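PDB 1WYZ: putative S-adenosylmethionine-dependent methyltransferase from Bacteroides thetaiotaomicron, which is of unproven function but probably transfers methyl groups from S-adenosylmethionine, perhaps as an RsmI-like methyltransferase. Local coordinates for residues Arg33-Glu38 / Leu59-Leu64. Numbering follows the deposited sequence.
Sequences RHFIVE and LTFYPL
Residues 34-37 and 62-63 run side by side as parallel strands, their segments 24° apart end to end, with I36 paired to Y62 and V37 to P63. Three backbone hydrogen bonds alternate along the pair: Y62 N to F35 O (2.9 Å) is almost straight at 169°, V37 N meets Y62 O from above the carbonyl plane, and L64 N closes on V37 O (2.7 Å) with a more bent N-H. I36, with CG2 anti to the backbone N, shares one face of the sheet with Y62. Its CG2 lies against L64 CG (3.8 Å), the two side chains crossing obliquely, while CD1 points to the Y62 side chain, near CB and CD2, again at an oblique crossing. The Y62 ring also meets Y76 of helix 70-81, and I36 and L64 both touch Y76 and V104 of helix 100-110. An alanine in place of I36 would lose CG1, CG2 and CD1 and would probably loosen the packing of L64 and the contacts to Y76 and V104. The pairing belongs to a beta-alpha-beta unit, strand 34-37, helix 40-50, strand 62-63, and sets 62-63 at the margin of the five-stranded parallel sheet within this chain; the other side of 34-37 bonds to strand 86-89. On the opposite face, beneath helix 40-50, the rings of F35 and F61 lie near parallel at 24° but slid so far that they barely overlap, centroids 5.9 Å apart. V37 CG2 approaches F61 CB (4.4 Å), and V37 itself packs on A43. Before the strand pairing begins, T60 OG1 sits 2.5 Å from R33 O and close to H34 CA, while hydrogen bonding to S58 O; the T60 side chain crosses that of H34 obliquely. The H34 ring turns an edge to Y62 OH, CD2 to OH 4.4 Å.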
ATOM      1  N   ARG A  33       1.683  13.852 -21.999  1.00 48.37           N
ATOM      2  CA  ARG A  33       0.744  14.302 -23.027  1.00 49.64           C
ATOM      3  C   ARG A  33      -0.268  13.214 -23.362  1.00 46.35           C
ATOM      4  O   ARG A  33      -1.323  13.494 -23.930  1.00 45.21           O
ATOM      5  CB  ARG A  33       1.485  14.654 -24.320  1.00 83.03           C
ATOM      6  CG  ARG A  33       2.493  15.788 -24.224  1.00 92.43           C
ATOM      7  CD  ARG A  33       3.166  15.991 -25.579  1.00 99.34           C
ATOM      8  NE  ARG A  33       4.059  17.145 -25.600  1.00108.44           N
ATOM      9  CZ  ARG A  33       4.738  17.545 -26.673  1.00112.64           C
ATOM     10  NH1 ARG A  33       4.628  16.880 -27.818  1.00115.68           N
ATOM     11  NH2 ARG A  33       5.522  18.616 -26.602  1.00116.00           N
ATOM     12  N   HIS A  34       0.075  11.971 -23.025  1.00 58.36           N
ATOM     13  CA  HIS A  34      -0.778  10.811 -23.304  1.00 54.15           C
ATOM     14  C   HIS A  34      -1.095  10.015 -22.041  1.00 50.97           C
ATOM     15  O   HIS A  34      -0.193   9.532 -21.366  1.00 50.86           O
ATOM     16  CB  HIS A  34      -0.083   9.865 -24.289  1.00 40.64           C
ATOM     17  CG  HIS A  34       0.612  10.559 -25.417  1.00 39.35           C
ATOM     18  ND1 HIS A  34       1.590  11.509 -25.219  1.00 40.55           N
ATOM     19  CD2 HIS A  34       0.501  10.410 -26.759  1.00 41.02           C
ATOM     20  CE1 HIS A  34       2.053  11.915 -26.387  1.00 39.69           C
ATOM     21  NE2 HIS A  34       1.409  11.263 -27.337  1.00 40.46           N
ATOM     22  N   PHE A  35      -2.374   9.853 -21.739  1.00 36.44           N
ATOM     23  CA  PHE A  35      -2.772   9.099 -20.561  1.00 34.79           C
ATOM     24  C   PHE A  35      -3.593   7.876 -20.940  1.00 35.30           C
ATOM     25  O   PHE A  35      -4.322   7.888 -21.920  1.00 35.22           O
ATOM     26  CB  PHE A  35      -3.606   9.971 -19.612  1.00 26.51           C
ATOM     27  CG  PHE A  35      -2.918  11.228 -19.185  1.00 22.49           C
ATOM     28  CD1 PHE A  35      -2.902  12.348 -20.015  1.00 21.05           C
ATOM     29  CD2 PHE A  35      -2.237  11.283 -17.970  1.00 21.21           C
ATOM     30  CE1 PHE A  35      -2.207  13.504 -19.645  1.00 21.06           C
ATOM     31  CE2 PHE A  35      -1.533  12.444 -17.590  1.00 21.82           C
ATOM     32  CZ  PHE A  35      -1.519  13.552 -18.428  1.00 18.00           C
ATOM     33  N   ILE A  36      -3.456   6.817 -20.159  1.00 32.43           N
ATOM     34  CA  ILE A  36      -4.222   5.600 -20.366  1.00 34.42           C
ATOM     35  C   ILE A  36      -5.098   5.590 -19.120  1.00 37.18           C
ATOM     36  O   ILE A  36      -4.594   5.548 -18.000  1.00 34.83           O
ATOM     37  CB  ILE A  36      -3.310   4.351 -20.419  1.00 44.50           C
ATOM     38  CG1 ILE A  36      -2.489   4.361 -21.710  1.00 43.61           C
ATOM     39  CG2 ILE A  36      -4.147   3.080 -20.407  1.00 45.35           C
ATOM     40  CD1 ILE A  36      -3.204   4.189 -23.006  1.00 56.31           C
ATOM     41  N   VAL A  37      -6.412   5.647 -19.317  1.00 50.18           N
ATOM     42  CA  VAL A  37      -7.339   5.716 -18.192  1.00 54.37           C
ATOM     43  C   VAL A  37      -8.540   4.782 -18.220  1.00 57.64           C
ATOM     44  O   VAL A  37      -8.921   4.254 -19.266  1.00 57.35           O
ATOM     45  CB  VAL A  37      -7.882   7.148 -18.053  1.00 62.10           C
ATOM     46  CG1 VAL A  37      -6.742   8.115 -17.754  1.00 61.29           C
ATOM     47  CG2 VAL A  37      -8.589   7.547 -19.344  1.00 60.81           C
ATOM     48  N   GLU A  38      -9.145   4.611 -17.046  1.00 63.96           N
ATOM     49  CA  GLU A  38     -10.324   3.769 -16.883  1.00 69.14           C
ATOM     50  C   GLU A  38     -11.587   4.557 -17.192  1.00 69.66           C
ATOM     51  O   GLU A  38     -12.673   3.990 -17.242  1.00 69.55           O
ATOM     52  CB  GLU A  38     -10.394   3.231 -15.455  1.00 89.26           C
ATOM     53  CG  GLU A  38      -9.267   2.276 -15.115  1.00 94.91           C
ATOM     54  CD  GLU A  38      -9.193   1.969 -13.635  1.00 97.20           C
ATOM     55  OE1 GLU A  38     -10.204   1.496 -13.076  1.00 97.11           O
ATOM     56  OE2 GLU A  38      -8.121   2.201 -13.036  1.00 98.82           O
ATOM     57  N   LEU A  59      -6.158  15.742 -26.160  1.00130.00           N
ATOM     58  CA  LEU A  59      -7.019  14.564 -26.251  1.00128.00           C
ATOM     59  C   LEU A  59      -6.356  13.349 -26.875  1.00125.89           C
ATOM     60  O   LEU A  59      -6.493  13.086 -28.069  1.00127.26           O
ATOM     61  CB  LEU A  59      -8.297  14.909 -27.026  1.00115.88           C
ATOM     62  CG  LEU A  59      -9.294  13.796 -27.370  1.00118.21           C
ATOM     63  CD1 LEU A  59      -9.630  12.967 -26.139  1.00119.64           C
ATOM     64  CD2 LEU A  59     -10.553  14.431 -27.950  1.00119.29           C
ATOM     65  N   THR A  60      -5.637  12.612 -26.039  1.00120.73           N
ATOM     66  CA  THR A  60      -4.951  11.400 -26.447  1.00118.21           C
ATOM     67  C   THR A  60      -5.231  10.373 -25.360  1.00116.68           C
ATOM     68  O   THR A  60      -4.539   9.362 -25.239  1.00116.65           O
ATOM     69  CB  THR A  60      -3.432  11.626 -26.569  1.00 82.51           C
ATOM     70  OG1 THR A  60      -2.963  12.323 -25.410  1.00 83.64           O
ATOM     71  CG2 THR A  60      -3.111  12.438 -27.813  1.00 82.83           C
ATOM     72  N   PHE A  61      -6.253  10.655 -24.558  1.00 62.24           N
ATOM     73  CA  PHE A  61      -6.643   9.758 -23.483  1.00 56.20           C
ATOM     74  C   PHE A  61      -7.114   8.443 -24.094  1.00 53.23           C
ATOM     75  O   PHE A  61      -8.086   8.417 -24.847  1.00 53.63           O
ATOM     76  CB  PHE A  61      -7.787  10.359 -22.667  1.00 58.84           C
ATOM     77  CG  PHE A  61      -7.527  11.758 -22.164  1.00 55.49           C
ATOM     78  CD1 PHE A  61      -7.579  12.852 -23.031  1.00 54.80           C
ATOM     79  CD2 PHE A  61      -7.265  11.986 -20.813  1.00 54.16           C
ATOM     80  CE1 PHE A  61      -7.379  14.161 -22.555  1.00 54.02           C
ATOM     81  CE2 PHE A  61      -7.064  13.287 -20.323  1.00 53.43           C
ATOM     82  CZ  PHE A  61      -7.123  14.373 -21.199  1.00 53.39           C
ATOM     83  N   TYR A  62      -6.425   7.356 -23.774  1.00 65.97           N
ATOM     84  CA  TYR A  62      -6.791   6.041 -24.291  1.00 64.44           C
ATOM     85  C   TYR A  62      -7.617   5.289 -23.246  1.00 64.74           C
ATOM     86  O   TYR A  62      -7.140   5.032 -22.135  1.00 65.51           O
ATOM     87  CB  TYR A  62      -5.533   5.224 -24.627  1.00 52.87           C
ATOM     88  CG  TYR A  62      -4.668   5.833 -25.708  1.00 50.58           C
ATOM     89  CD1 TYR A  62      -5.121   5.936 -27.026  1.00 47.91           C
ATOM     90  CD2 TYR A  62      -3.398   6.323 -25.412  1.00 49.44           C
ATOM     91  CE1 TYR A  62      -4.322   6.516 -28.028  1.00 45.89           C
ATOM     92  CE2 TYR A  62      -2.590   6.905 -26.405  1.00 48.03           C
ATOM     93  CZ  TYR A  62      -3.059   7.001 -27.705  1.00 46.63           C
ATOM     94  OH  TYR A  62      -2.266   7.596 -28.661  1.00 46.79           O
ATOM     95  N   PRO A  63      -8.875   4.946 -23.581  1.00 55.10           N
ATOM     96  CA  PRO A  63      -9.774   4.218 -22.677  1.00 54.64           C
ATOM     97  C   PRO A  63      -9.282   2.793 -22.444  1.00 55.24           C
ATOM     98  O   PRO A  63      -8.877   2.109 -23.389  1.00 55.11           O
ATOM     99  CB  PRO A  63     -11.109   4.257 -23.417  1.00 54.17           C
ATOM    100  CG  PRO A  63     -11.038   5.540 -24.168  1.00 53.98           C
ATOM    101  CD  PRO A  63      -9.628   5.489 -24.723  1.00 55.33           C
ATOM    102  N   LEU A  64      -9.332   2.349 -21.188  1.00 57.31           N
ATOM    103  CA  LEU A  64      -8.866   1.013 -20.812  1.00 57.99           C
ATOM    104  C   LEU A  64      -9.891   0.278 -19.935  1.00 58.10           C
ATOM    105  O   LEU A  64     -10.510   0.881 -19.057  1.00 57.46           O
ATOM    106  CB  LEU A  64      -7.540   1.159 -20.057  1.00 74.53           C
ATOM    107  CG  LEU A  64      -6.488   0.049 -20.069  1.00 75.42           C
ATOM    108  CD1 LEU A  64      -6.977  -1.177 -19.322  1.00 76.04           C
ATOM    109  CD2 LEU A  64      -6.155  -0.281 -21.504  1.00 75.21           C
TER